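Local coordinates for protein serpin-12 (Manduca sexta, PDB 6CJ7) that probably inhibits serine proteases, as most serpins do, and controls the prophenoloxidase activation system in larval hemolymph, at residues Gly14-Thr18 and Ser368-Leu372; Arg90-Ala96 and Ala170-Leu176; Lys149-Val154 and Leu319-Val323; Pro273-Ala279 and Pro380-Ala385; Pro358-Ile362 and Phe373-Met378. All coordinates share one frame. Residue numbers count along the deposited sequence, not the author numbering.

Overall arrangement
The contacts lie on sheet A and the B-sheet hairpin of a serpin. Contacts 2, 3 and 4 each involve sheet A: V171 O lies 2.9 Å from V323 N, a probable hydrogen bond tying contact 2 to contact 3, and A322 O lies 2.9 Å from A279 N, linking contacts 3 and 4. Contact 5 is that hairpin, its centre about 10 Å from that of contact 4; contact 1 packs the N-terminal loop on its turn, P371 CB 3.9 Å from I362 CG2, the centres of contacts 1 and 5 about 17 Å apart. Direct pairing of strands 165-174 and 317-326 is consistent with an uninserted reactive-centre loop, which probably includes unmodelled residues 332-346.

Contact 1: Gly14-Thr18 and Ser368-Leu372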
# COMPACT_ATOMS: atom_id res chain seq x y z
N GLY A 14 -10.69 8.67 8.93
CA GLY A 14 -10.46 9.52 7.78
C GLY A 14 -9.14 9.11 7.19
O GLY A 14 -8.60 8.05 7.53
N PRO A 15 -8.56 9.94 6.32
CA PRO A 15 -7.21 9.62 5.84
C PRO A 15 -6.11 9.80 6.88
O PRO A 15 -5.00 9.33 6.65
CB PRO A 15 -7.03 10.58 4.65
CG PRO A 15 -7.89 11.72 4.97
CD PRO A 15 -9.08 11.17 5.72
N ALA A 16 -6.39 10.44 8.03
CA ALA A 16 -5.35 10.64 9.04
C ALA A 16 -4.83 9.32 9.59
O ALA A 16 -3.67 9.25 10.03
CB ALA A 16 -5.87 11.50 10.19
N SER A 17 -5.65 8.27 9.58
CA SER A 17 -5.23 7.02 10.20
C SER A 17 -4.01 6.41 9.51
O SER A 17 -3.22 5.73 10.16
CB SER A 17 -6.38 6.01 10.20
OG SER A 17 -6.78 5.70 8.89
N THR A 18 -3.86 6.61 8.20
CA THR A 18 -2.72 6.06 7.48
C THR A 18 -1.66 7.11 7.16
O THR A 18 -0.81 6.88 6.28
CB THR A 18 -3.17 5.35 6.20
OG1 THR A 18 -3.93 6.25 5.37
CG2 THR A 18 -4.03 4.13 6.53
N SER A 368 -13.96 3.67 4.15
CA SER A 368 -13.09 4.04 5.26
C SER A 368 -12.27 5.30 5.00
O SER A 368 -11.62 5.81 5.92
CB SER A 368 -12.15 2.88 5.62
OG SER A 368 -12.88 1.84 6.25
N SER A 369 -12.28 5.81 3.76
CA SER A 369 -11.62 7.07 3.40
C SER A 369 -10.12 7.02 3.68
O SER A 369 -9.57 7.90 4.33
CB SER A 369 -12.25 8.26 4.11
OG SER A 369 -13.61 8.40 3.73
N ILE A 370 -9.47 5.98 3.16
CA ILE A 370 -8.02 5.82 3.31
C ILE A 370 -7.42 5.37 1.99
O ILE A 370 -8.07 4.72 1.17
CB ILE A 370 -7.65 4.81 4.42
CG1 ILE A 370 -8.30 3.45 4.16
CG2 ILE A 370 -8.02 5.33 5.80
CD1 ILE A 370 -7.63 2.34 4.95
N PRO A 371 -6.15 5.72 1.76
CA PRO A 371 -5.43 5.23 0.57
C PRO A 371 -4.85 3.85 0.83
O PRO A 371 -3.91 3.68 1.62
CB PRO A 371 -4.33 6.29 0.38
CG PRO A 371 -4.05 6.77 1.79
CD PRO A 371 -5.40 6.76 2.48
N LEU A 372 -5.41 2.85 0.15
CA LEU A 372 -4.93 1.48 0.26
C LEU A 372 -3.69 1.24 -0.57
O LEU A 372 -2.93 0.32 -0.26
CB LEU A 372 -6.01 0.50 -0.20
CG LEU A 372 -7.28 0.49 0.65
CD1 LEU A 372 -8.30 -0.47 0.06
CD2 LEU A 372 -6.94 0.09 2.07
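This is a terminus-to-hairpin packing contact, close-fitting but without a single hydrogen bond between its two segments. The loop that leads into helix 19-31, with a short 3-10 turn at A16-S17, rests against the turn and first residues of strand 370-377, whose hairpin partner is strand 359-365. In that turn S369 has positive phi and psi (59° and 53°), and together with I370 it forms a G1 beta bulge facing D365. I370 is the main knob. Its CG2 lies 3.3 Å from G14 O and 3.4 Å from S17 OG, filling the curve of the incoming loop, and a branched aliphatic residue suits this place because helices 40-51 and 70-85 also border it. S17, with chi1 at p, turns its OG back on its own loop and gives a hydrogen bond to G14 O over 3.3 Å, a bond that closes the loop on itself beside the I370 methyl. T18 stands just before the helix, with OG1 3.3 Å from P371 CD. Although P15 N approaches S369 O to 3.0 Å, the proline nitrogen has no hydrogen to give; the same oxygen sits 3.1 Å from G14 C. Helix 254-260 packs on both P15 and P371. With prolines on both segments and the S369 carbonyl pointing at the G14 carbonyl carbon, the fit depends on shape and burial and not on directional bonds.

Contact 2: Arg90-Ala96 and Ala170-Leu176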
# COMPACT_ATOMS: atom_id res chain seq x y z
N ARG A 90 -16.87 -8.68 -6.96
CA ARG A 90 -15.78 -9.13 -7.80
C ARG A 90 -14.51 -8.29 -7.64
O ARG A 90 -13.52 -8.57 -8.34
CB ARG A 90 -16.23 -9.12 -9.27
CG ARG A 90 -17.16 -10.30 -9.62
CD ARG A 90 -17.81 -10.17 -10.96
NE ARG A 90 -18.78 -9.08 -11.00
CZ ARG A 90 -19.55 -8.78 -12.03
NH1 ARG A 90 -19.46 -9.50 -13.14
NH2 ARG A 90 -20.40 -7.77 -11.96
N ASN A 91 -14.50 -7.29 -6.77
CA ASN A 91 -13.25 -6.60 -6.44
C ASN A 91 -12.42 -7.53 -5.57
O ASN A 91 -12.89 -8.00 -4.53
CB ASN A 91 -13.52 -5.29 -5.70
CG ASN A 91 -14.30 -4.30 -6.54
OD1 ASN A 91 -14.01 -4.12 -7.72
ND2 ASN A 91 -15.30 -3.65 -5.93
N ILE A 92 -11.19 -7.81 -5.99
CA ILE A 92 -10.32 -8.71 -5.24
C ILE A 92 -9.31 -7.88 -4.47
O ILE A 92 -8.41 -7.28 -5.05
CB ILE A 92 -9.63 -9.72 -6.17
CG1 ILE A 92 -10.66 -10.57 -6.89
CG2 ILE A 92 -8.65 -10.58 -5.36
CD1 ILE A 92 -10.06 -11.57 -7.84
N LEU A 93 -9.44 -7.85 -3.14
CA LEU A 93 -8.43 -7.27 -2.27
C LEU A 93 -7.97 -8.37 -1.33
O LEU A 93 -8.78 -8.90 -0.56
CB LEU A 93 -8.98 -6.06 -1.49
CG LEU A 93 -8.05 -5.41 -0.46
CD1 LEU A 93 -6.88 -4.73 -1.15
CD2 LEU A 93 -8.82 -4.41 0.39
N LYS A 94 -6.69 -8.72 -1.41
CA LYS A 94 -6.12 -9.80 -0.62
C LYS A 94 -5.00 -9.23 0.24
O LYS A 94 -4.08 -8.59 -0.29
CB LYS A 94 -5.58 -10.94 -1.49
CG LYS A 94 -6.62 -11.68 -2.30
CD LYS A 94 -7.52 -12.50 -1.40
CE LYS A 94 -8.46 -13.38 -2.20
NZ LYS A 94 -9.26 -14.26 -1.31
N THR A 95 -5.09 -9.44 1.55
CA THR A 95 -4.05 -8.96 2.45
C THR A 95 -3.41 -10.15 3.15
O THR A 95 -4.07 -11.17 3.41
CB THR A 95 -4.60 -7.97 3.48
OG1 THR A 95 -5.65 -8.59 4.22
CG2 THR A 95 -5.12 -6.72 2.80
N ALA A 96 -2.12 -10.02 3.43
CA ALA A 96 -1.41 -11.02 4.22
C ALA A 96 -0.56 -10.28 5.26
O ALA A 96 0.45 -9.67 4.91
CB ALA A 96 -0.54 -11.92 3.35
N ALA A 170 1.56 -7.73 3.22
CA ALA A 170 1.48 -7.78 1.77
C ALA A 170 0.05 -7.48 1.34
O ALA A 170 -0.90 -7.75 2.07
CB ALA A 170 1.92 -9.15 1.26
N VAL A 171 -0.10 -6.91 0.15
CA VAL A 171 -1.45 -6.60 -0.34
C VAL A 171 -1.47 -6.72 -1.86
O VAL A 171 -0.53 -6.32 -2.55
CB VAL A 171 -1.92 -5.22 0.14
CG1 VAL A 171 -1.07 -4.11 -0.43
CG2 VAL A 171 -3.39 -5.01 -0.24
N TYR A 172 -2.56 -7.30 -2.37
CA TYR A 172 -2.81 -7.45 -3.80
C TYR A 172 -4.20 -6.91 -4.10
O TYR A 172 -5.16 -7.24 -3.40
CB TYR A 172 -2.73 -8.92 -4.23
CG TYR A 172 -3.33 -9.22 -5.59
CD1 TYR A 172 -2.74 -8.75 -6.74
CD2 TYR A 172 -4.46 -10.01 -5.71
CE1 TYR A 172 -3.27 -9.03 -8.00
CE2 TYR A 172 -5.01 -10.30 -6.96
CZ TYR A 172 -4.40 -9.81 -8.09
OH TYR A 172 -4.93 -10.10 -9.34
N PHE A 173 -4.32 -6.09 -5.14
CA PHE A 173 -5.64 -5.62 -5.57
C PHE A 173 -5.81 -5.77 -7.07
O PHE A 173 -4.94 -5.35 -7.84
CB PHE A 173 -5.90 -4.16 -5.20
CG PHE A 173 -7.29 -3.69 -5.55
CD1 PHE A 173 -7.55 -3.02 -6.74
CD2 PHE A 173 -8.35 -3.94 -4.69
CE1 PHE A 173 -8.82 -2.60 -7.07
CE2 PHE A 173 -9.63 -3.52 -5.01
CZ PHE A 173 -9.88 -2.84 -6.20
N LYS A 174 -6.93 -6.35 -7.48
CA LYS A 174 -7.40 -6.29 -8.86
C LYS A 174 -8.91 -6.15 -8.79
O LYS A 174 -9.59 -7.05 -8.29
CB LYS A 174 -7.00 -7.54 -9.65
CG LYS A 174 -7.06 -7.37 -11.19
CD LYS A 174 -8.45 -7.44 -11.74
CE LYS A 174 -8.47 -7.05 -13.21
NZ LYS A 174 -9.87 -6.85 -13.66
N GLY A 175 -9.44 -5.03 -9.27
CA GLY A 175 -10.84 -4.73 -9.14
C GLY A 175 -11.57 -4.83 -10.47
O GLY A 175 -10.97 -5.05 -11.53
N LEU A 176 -12.88 -4.69 -10.39
CA LEU A 176 -13.76 -4.65 -11.55
C LEU A 176 -14.36 -3.26 -11.63
O LEU A 176 -14.97 -2.79 -10.66
CB LEU A 176 -14.85 -5.72 -11.42
CG LEU A 176 -15.71 -6.03 -12.65
CD1 LEU A 176 -15.18 -7.27 -13.33
CD2 LEU A 176 -17.15 -6.24 -12.22
O HOH W 1 -11.38 -8.52 -10.08
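L176, I92 and Y172 bury the most surface where two neighbouring strands of serpin sheet A, 92-102 and 165-174, run antiparallel with axes 4.7 Å apart and 171° between their directions. I92 makes a hydrogen-bonded pair with K174 (I92 N to K174 O 2.9 Å, K174 N to I92 O 3.0 Å), and Y172 makes the next such pair with K94 (K94 N to Y172 O 2.9 Å, Y172 N to K94 O 2.9 Å). The tyrosine therefore sits diagonally across from I92, whose CG2 comes within 4.0 Å of Y172 CE2, while K94 CG meets the edge of the ring. These aliphatic and aromatic groups share one face with A96 and A170, whose small size suits the cover of helix 131-145 there. On the opposite face L93 CD1 packs 3.6 Å from V171 CG2, and L93 CB 3.9 Å from F173 CD2; F173 also meets F227 and Y232 edge-to-face. Just before strand 92-102 and just after strand 165-174, the side chain of N91 carries on the pairing: L176 N donates to N91 OD1 at 3.0 Å, while ND2 goes to E231. L176 CD2 then lies over one face of the R90 guanidinium, 3.5 Å from R90 NE, and that arginine is salt-bridged to E228. Beside the end of the pairing a water donates to R90 O at 2.8 Å and to K174 O at 2.9 Å.

Contact 3: Lys149-Val154 and Leu319-Val323; sequences KIDKLV and LHSAV
In the serpin fold the loop between helix 131-145 (helix F) and strand 165-174 lies over the helix F face of sheet A, and here residues 149-154 cover strand 317-326. The end-to-end directions are 165° apart, with K149 CA 7.5 Å from V323 CA and L153 CA 6.9 Å from S321 CA; no hydrogen bond joins the segments. Strand 319-323 is regular (phi/psi near -130/135), pointing L319 (m,t), S321 and V323 (both chi1 t) at the loop. Short S321 makes a dip between two bulkier neighbours. The loop answers with two bumps. I150, extended at -124/107 with rotamer m,t, sets CG2 3.4 Å from S321 OG and CG1 3.6 Å from V323 CG2. The backbone then arches outward through D151 (-133/3) and K152 (-143/39), polar residues turned from the sheet, and returns at L153 (-71/-41). L153, rotamer t,p, enters between L319 and S321: CD2 is 3.8 Å from L319 CB, and CD1 is 4.1 Å from S321 CB. S321 OG is satisfied by D280 and A279. On the strand's other side, H320 hydrogen-bonds N169 and S39, as in the shutter region of serpins. V154 (chi1 t) ends the contact, its CG2 3.7 Å from L319 CD1.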
# COMPACT_ATOMS: atom_id res chain seq x y z
N LYS A 149 -0.10 -14.22 -5.98
CA LYS A 149 0.48 -13.06 -6.63
C LYS A 149 1.77 -12.59 -5.97
O LYS A 149 2.61 -11.96 -6.62
CB LYS A 149 -0.52 -11.91 -6.66
CG LYS A 149 -1.69 -12.17 -7.59
CD LYS A 149 -1.20 -12.48 -9.00
CE LYS A 149 -2.36 -12.76 -9.93
NZ LYS A 149 -3.36 -13.65 -9.28
N ILE A 150 1.95 -12.87 -4.68
CA ILE A 150 3.14 -12.47 -3.95
C ILE A 150 3.73 -13.75 -3.36
O ILE A 150 3.17 -14.33 -2.43
CB ILE A 150 2.82 -11.44 -2.86
CG1 ILE A 150 2.18 -10.20 -3.51
CG2 ILE A 150 4.08 -11.07 -2.07
CD1 ILE A 150 1.56 -9.23 -2.51
N ASP A 151 4.85 -14.21 -3.92
CA ASP A 151 5.36 -15.52 -3.55
C ASP A 151 6.84 -15.58 -3.23
O ASP A 151 7.34 -16.68 -2.97
CB ASP A 151 5.05 -16.54 -4.66
CG ASP A 151 5.80 -16.26 -5.95
OD1 ASP A 151 6.25 -15.11 -6.16
OD2 ASP A 151 5.95 -17.19 -6.76
N LYS A 152 7.57 -14.46 -3.25
CA LYS A 152 9.02 -14.52 -3.02
C LYS A 152 9.50 -13.32 -2.22
O LYS A 152 10.59 -12.79 -2.46
CB LYS A 152 9.78 -14.63 -4.35
CG LYS A 152 9.53 -15.92 -5.13
CD LYS A 152 10.15 -17.13 -4.44
CE LYS A 152 9.36 -18.42 -4.71
NZ LYS A 152 9.45 -18.88 -6.13
N LEU A 153 8.72 -12.89 -1.23
CA LEU A 153 9.08 -11.69 -0.47
C LEU A 153 10.28 -11.93 0.45
O LEU A 153 11.13 -11.05 0.59
CB LEU A 153 7.87 -11.22 0.35
CG LEU A 153 8.08 -10.00 1.25
CD1 LEU A 153 8.52 -8.78 0.44
CD2 LEU A 153 6.81 -9.68 2.06
N VAL A 154 10.35 -13.09 1.10
CA VAL A 154 11.39 -13.37 2.09
C VAL A 154 12.52 -14.15 1.43
O VAL A 154 12.29 -15.16 0.75
CB VAL A 154 10.82 -14.17 3.28
CG1 VAL A 154 11.93 -14.48 4.29
CG2 VAL A 154 9.69 -13.40 3.95
N LEU A 319 9.07 -6.42 6.14
CA LEU A 319 8.97 -6.62 4.70
C LEU A 319 7.56 -6.30 4.24
O LEU A 319 6.57 -6.72 4.86
CB LEU A 319 9.33 -8.07 4.34
CG LEU A 319 10.70 -8.52 4.85
CD1 LEU A 319 10.92 -10.00 4.58
CD2 LEU A 319 11.77 -7.68 4.19
N HIS A 320 7.47 -5.57 3.13
CA HIS A 320 6.20 -5.15 2.56
C HIS A 320 6.16 -5.47 1.07
O HIS A 320 7.13 -5.23 0.36
CB HIS A 320 5.97 -3.64 2.77
CG HIS A 320 4.76 -3.10 2.05
ND1 HIS A 320 3.51 -3.68 2.14
CD2 HIS A 320 4.63 -2.04 1.21
CE1 HIS A 320 2.66 -3.00 1.39
NE2 HIS A 320 3.31 -1.99 0.83
N SER A 321 5.05 -6.01 0.60
CA SER A 321 4.86 -6.21 -0.83
C SER A 321 3.50 -5.67 -1.23
O SER A 321 2.52 -5.80 -0.49
CB SER A 321 4.95 -7.69 -1.22
OG SER A 321 4.74 -7.83 -2.62
N ALA A 322 3.45 -5.08 -2.43
CA ALA A 322 2.22 -4.45 -2.91
C ALA A 322 2.10 -4.75 -4.40
O ALA A 322 3.04 -4.51 -5.15
CB ALA A 322 2.25 -2.94 -2.68
N VAL A 323 0.94 -5.27 -4.82
CA VAL A 323 0.68 -5.57 -6.23
C VAL A 323 -0.65 -4.94 -6.61
O VAL A 323 -1.67 -5.20 -5.97
CB VAL A 323 0.64 -7.08 -6.51
CG1 VAL A 323 0.28 -7.33 -7.98
CG2 VAL A 323 1.98 -7.75 -6.19

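Contact 4: Pro273-Ala279 and Pro380-Ala385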
# COMPACT_ATOMS: atom_id res chain seq x y z
N PRO A 273 -3.36 4.12 -19.51
CA PRO A 273 -2.58 2.91 -19.79
C PRO A 273 -2.93 1.79 -18.83
O PRO A 273 -3.07 1.99 -17.62
CB PRO A 273 -1.13 3.38 -19.59
CG PRO A 273 -1.16 4.80 -19.29
CD PRO A 273 -2.55 5.24 -18.98
N LYS A 274 -3.09 0.59 -19.39
CA LYS A 274 -3.08 -0.62 -18.59
C LYS A 274 -1.74 -0.77 -17.90
O LYS A 274 -0.69 -0.53 -18.51
CB LYS A 274 -3.30 -1.88 -19.46
CG LYS A 274 -4.67 -2.07 -20.01
CD LYS A 274 -5.02 -3.55 -20.03
CE LYS A 274 -4.53 -4.24 -21.29
NZ LYS A 274 -5.08 -5.62 -21.37
N PHE A 275 -1.76 -1.21 -16.64
CA PHE A 275 -0.50 -1.51 -15.97
C PHE A 275 -0.72 -2.56 -14.89
O PHE A 275 -1.83 -2.77 -14.40
CB PHE A 275 0.15 -0.25 -15.38
CG PHE A 275 -0.64 0.41 -14.29
CD1 PHE A 275 -0.53 -0.01 -12.97
CD2 PHE A 275 -1.47 1.48 -14.57
CE1 PHE A 275 -1.26 0.61 -11.96
CE2 PHE A 275 -2.18 2.11 -13.58
CZ PHE A 275 -2.10 1.67 -12.27
N SER A 276 0.37 -3.22 -14.54
CA SER A 276 0.42 -4.07 -13.35
C SER A 276 1.76 -3.80 -12.68
O SER A 276 2.81 -3.97 -13.31
CB SER A 276 0.28 -5.55 -13.73
OG SER A 276 0.28 -6.37 -12.57
N ILE A 277 1.74 -3.34 -11.43
CA ILE A 277 2.96 -2.93 -10.74
C ILE A 277 3.11 -3.76 -9.47
O ILE A 277 2.16 -3.89 -8.69
CB ILE A 277 2.96 -1.42 -10.46
CG1 ILE A 277 4.28 -1.00 -9.81
CG2 ILE A 277 1.76 -0.97 -9.62
CD1 ILE A 277 4.45 0.50 -9.73
N LYS A 278 4.29 -4.34 -9.29
CA LYS A 278 4.60 -5.13 -8.10
C LYS A 278 5.83 -4.54 -7.44
O LYS A 278 6.83 -4.26 -8.12
CB LYS A 278 4.87 -6.60 -8.45
CG LYS A 278 5.33 -7.44 -7.27
CD LYS A 278 6.02 -8.71 -7.72
CE LYS A 278 5.74 -9.84 -6.73
NZ LYS A 278 5.74 -9.34 -5.33
N ALA A 279 5.78 -4.36 -6.13
CA ALA A 279 6.92 -3.87 -5.38
C ALA A 279 7.13 -4.75 -4.17
O ALA A 279 6.18 -5.04 -3.44
CB ALA A 279 6.73 -2.41 -4.95
N PRO A 380 4.47 2.55 -17.56
CA PRO A 380 3.46 1.50 -17.40
C PRO A 380 3.81 0.18 -18.09
O PRO A 380 3.06 -0.79 -17.91
CB PRO A 380 2.20 2.13 -18.01
CG PRO A 380 2.75 3.05 -19.07
CD PRO A 380 4.01 3.63 -18.45
N THR A 381 4.89 0.12 -18.87
CA THR A 381 5.27 -1.11 -19.55
C THR A 381 6.09 -2.04 -18.67
O THR A 381 6.35 -3.17 -19.08
CB THR A 381 6.07 -0.80 -20.83
OG1 THR A 381 7.37 -0.29 -20.49
CG2 THR A 381 5.33 0.22 -21.68
N LEU A 382 6.49 -1.58 -17.49
CA LEU A 382 7.33 -2.36 -16.59
C LEU A 382 6.51 -2.78 -15.39
O LEU A 382 5.77 -1.97 -14.81
CB LEU A 382 8.55 -1.55 -16.14
CG LEU A 382 9.49 -1.17 -17.29
CD1 LEU A 382 10.62 -0.28 -16.81
CD2 LEU A 382 10.04 -2.42 -17.95
N GLU A 383 6.65 -4.05 -15.01
CA GLU A 383 5.85 -4.60 -13.92
C GLU A 383 6.49 -4.43 -12.54
O GLU A 383 5.82 -4.69 -11.54
CB GLU A 383 5.59 -6.09 -14.17
CG GLU A 383 4.96 -6.36 -15.52
CD GLU A 383 4.15 -7.64 -15.54
OE1 GLU A 383 4.52 -8.59 -14.81
OE2 GLU A 383 3.13 -7.69 -16.27
N HIS A 384 7.74 -3.98 -12.45
CA HIS A 384 8.43 -3.92 -11.18
C HIS A 384 8.72 -2.48 -10.76
O HIS A 384 8.81 -1.57 -11.59
CB HIS A 384 9.74 -4.70 -11.23
CG HIS A 384 10.68 -4.24 -12.30
ND1 HIS A 384 11.17 -2.95 -12.36
CD2 HIS A 384 11.22 -4.88 -13.37
CE1 HIS A 384 11.97 -2.82 -13.40
NE2 HIS A 384 12.01 -3.98 -14.03
N ALA A 385 8.86 -2.29 -9.44
CA ALA A 385 9.25 -1.00 -8.87
C ALA A 385 10.72 -1.01 -8.45
O ALA A 385 11.46 -1.95 -8.75
CB ALA A 385 8.37 -0.65 -7.69
O HOH W 2 2.83 -2.63 -16.03
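P380 lays its ring against P273 and F275, with P380 CB 3.9 Å from P273 CB and 4.1 Å from F275 CB. Here the C-terminal tail, having left strand 370-377, follows the side of strand 265-282, which on its other side pairs with strand 317-326 of serpin sheet A. A rigid, apolar proline suits this buried turn, where A201 of strand 198-215 also touches it. The tail next bows away at T381 and L382 and returns with its residues in step with the strand, I277 beside E383, K278 beside H384, A279 beside A385. One bridge results: K278 N donates to E383 O over 2.7 Å, and A385 N to K278 O over 3.1 Å. E383 CA adds a CA-H...O contact of 3.2 Å to S276 O, and A279 CB meets A385 CB at 3.6 Å, small methyls allowing the close approach. H384 and A385 are poorly ordered, so this final pairing is less sharply defined. Polar side-chain ends serve the sheet instead: S276 OG bonds T325, and K278 forms a salt bridge with D280. Where the bowed tail stands off, a water accepts from S276 N at 2.9 Å and donates to P380 O at 2.6 Å.

Contact 5: Pro358-Ile362 and Phe373-Met378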
# COMPACT_ATOMS: atom_id res chain seq x y z
N PRO A 358 4.12 10.48 -17.06
CA PRO A 358 4.07 10.00 -15.67
C PRO A 358 2.93 10.60 -14.85
O PRO A 358 2.60 11.79 -14.97
CB PRO A 358 5.44 10.42 -15.12
CG PRO A 358 6.32 10.31 -16.27
CD PRO A 358 5.51 10.80 -17.47
N PHE A 359 2.34 9.77 -14.00
CA PHE A 359 1.14 10.14 -13.26
C PHE A 359 1.11 9.39 -11.94
O PHE A 359 1.88 8.46 -11.72
CB PHE A 359 -0.14 9.87 -14.07
CG PHE A 359 -0.36 8.41 -14.41
CD1 PHE A 359 0.15 7.88 -15.58
CD2 PHE A 359 -1.12 7.60 -13.59
CE1 PHE A 359 -0.06 6.55 -15.91
CE2 PHE A 359 -1.33 6.27 -13.90
CZ PHE A 359 -0.80 5.74 -15.06
N LEU A 360 0.20 9.82 -11.06
CA LEU A 360 -0.01 9.19 -9.76
C LEU A 360 -1.34 8.45 -9.78
O LEU A 360 -2.33 8.96 -10.30
CB LEU A 360 -0.08 10.24 -8.65
CG LEU A 360 1.14 11.08 -8.34
CD1 LEU A 360 0.81 11.89 -7.10
CD2 LEU A 360 2.36 10.18 -8.10
N ALA A 361 -1.36 7.25 -9.21
CA ALA A 361 -2.60 6.51 -9.04
C ALA A 361 -2.76 6.14 -7.58
O ALA A 361 -1.82 5.66 -6.95
CB ALA A 361 -2.63 5.26 -9.93
N ILE A 362 -3.96 6.34 -7.04
CA ILE A 362 -4.24 6.07 -5.64
C ILE A 362 -5.46 5.17 -5.60
O ILE A 362 -6.50 5.52 -6.17
CB ILE A 362 -4.48 7.36 -4.84
CG1 ILE A 362 -3.22 8.23 -4.86
CG2 ILE A 362 -4.89 7.04 -3.39
CD1 ILE A 362 -3.39 9.57 -4.20
N PHE A 373 -3.49 2.00 -1.65
CA PHE A 373 -2.36 1.82 -2.54
C PHE A 373 -1.99 3.19 -3.08
O PHE A 373 -2.88 3.99 -3.42
CB PHE A 373 -2.74 0.86 -3.69
CG PHE A 373 -1.64 0.01 -4.21
CD1 PHE A 373 -0.77 0.50 -5.17
CD2 PHE A 373 -1.54 -1.32 -3.84
CE1 PHE A 373 0.23 -0.31 -5.70
CE2 PHE A 373 -0.56 -2.13 -4.35
CZ PHE A 373 0.34 -1.63 -5.29
N MET A 374 -0.69 3.47 -3.16
CA MET A 374 -0.18 4.65 -3.85
C MET A 374 0.83 4.20 -4.89
O MET A 374 1.68 3.34 -4.60
CB MET A 374 0.45 5.66 -2.89
CG MET A 374 -0.55 6.26 -1.92
SD MET A 374 0.22 7.48 -0.85
CE MET A 374 0.50 8.84 -1.99
N ALA A 375 0.73 4.73 -6.10
CA ALA A 375 1.69 4.34 -7.13
C ALA A 375 2.11 5.58 -7.90
O ALA A 375 1.27 6.36 -8.35
CB ALA A 375 1.11 3.30 -8.09
N ARG A 376 3.42 5.72 -8.08
CA ARG A 376 3.98 6.68 -9.02
C ARG A 376 4.32 5.90 -10.28
O ARG A 376 5.25 5.08 -10.29
CB ARG A 376 5.19 7.37 -8.40
CG ARG A 376 5.99 8.29 -9.37
CD ARG A 376 7.13 8.94 -8.65
NE ARG A 376 8.22 7.97 -8.52
CZ ARG A 376 9.30 8.13 -7.77
NH1 ARG A 376 9.46 9.23 -7.08
NH2 ARG A 376 10.21 7.17 -7.73
N ILE A 377 3.56 6.12 -11.34
CA ILE A 377 3.71 5.37 -12.58
C ILE A 377 4.60 6.20 -13.50
O ILE A 377 4.14 7.15 -14.15
CB ILE A 377 2.36 5.05 -13.23
CG1 ILE A 377 1.43 4.41 -12.19
CG2 ILE A 377 2.56 4.19 -14.46
CD1 ILE A 377 1.73 2.97 -11.91
N MET A 378 5.89 5.84 -13.55
CA MET A 378 6.85 6.41 -14.49
C MET A 378 6.87 5.69 -15.82
O MET A 378 7.28 6.29 -16.83
CB MET A 378 8.28 6.38 -13.93
CG MET A 378 8.47 7.08 -12.60
SD MET A 378 7.80 8.78 -12.49
CE MET A 378 9.05 9.82 -13.36
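Strands 359-365 and 370-377 form a beta hairpin of the serpin B sheet, antiparallel at 165° with axes 4.9 Å apart. Its backbone bonds include A375 N to A361 O at 2.8 Å and F359 N to I377 O at 3.2 Å. F359 adopts chi1 p, which brings its ring face against I377: I377 CB stands 3.9 Å from the ring centroid, 17° off its normal, a CH-pi contact over the face. I377 itself is m,m. Alanines A361 and A375, a hydrogen-bonded pair, continue this face with small methyls. On the opposite face L360 (m,t) puts CD2 4.0 Å from R376 CB, while R376 stretches out through t,t before chi3 turns to p; its guanidinium is salt-bridged to D246 and bonded to the carbonyls of A29, Q32 and G34. M374 (m,t,p) meets I362 loosely and packs on helix 19-31. Past the strand, M378 curls through m,m,m, setting its SD 3.9 Å from P358 CB.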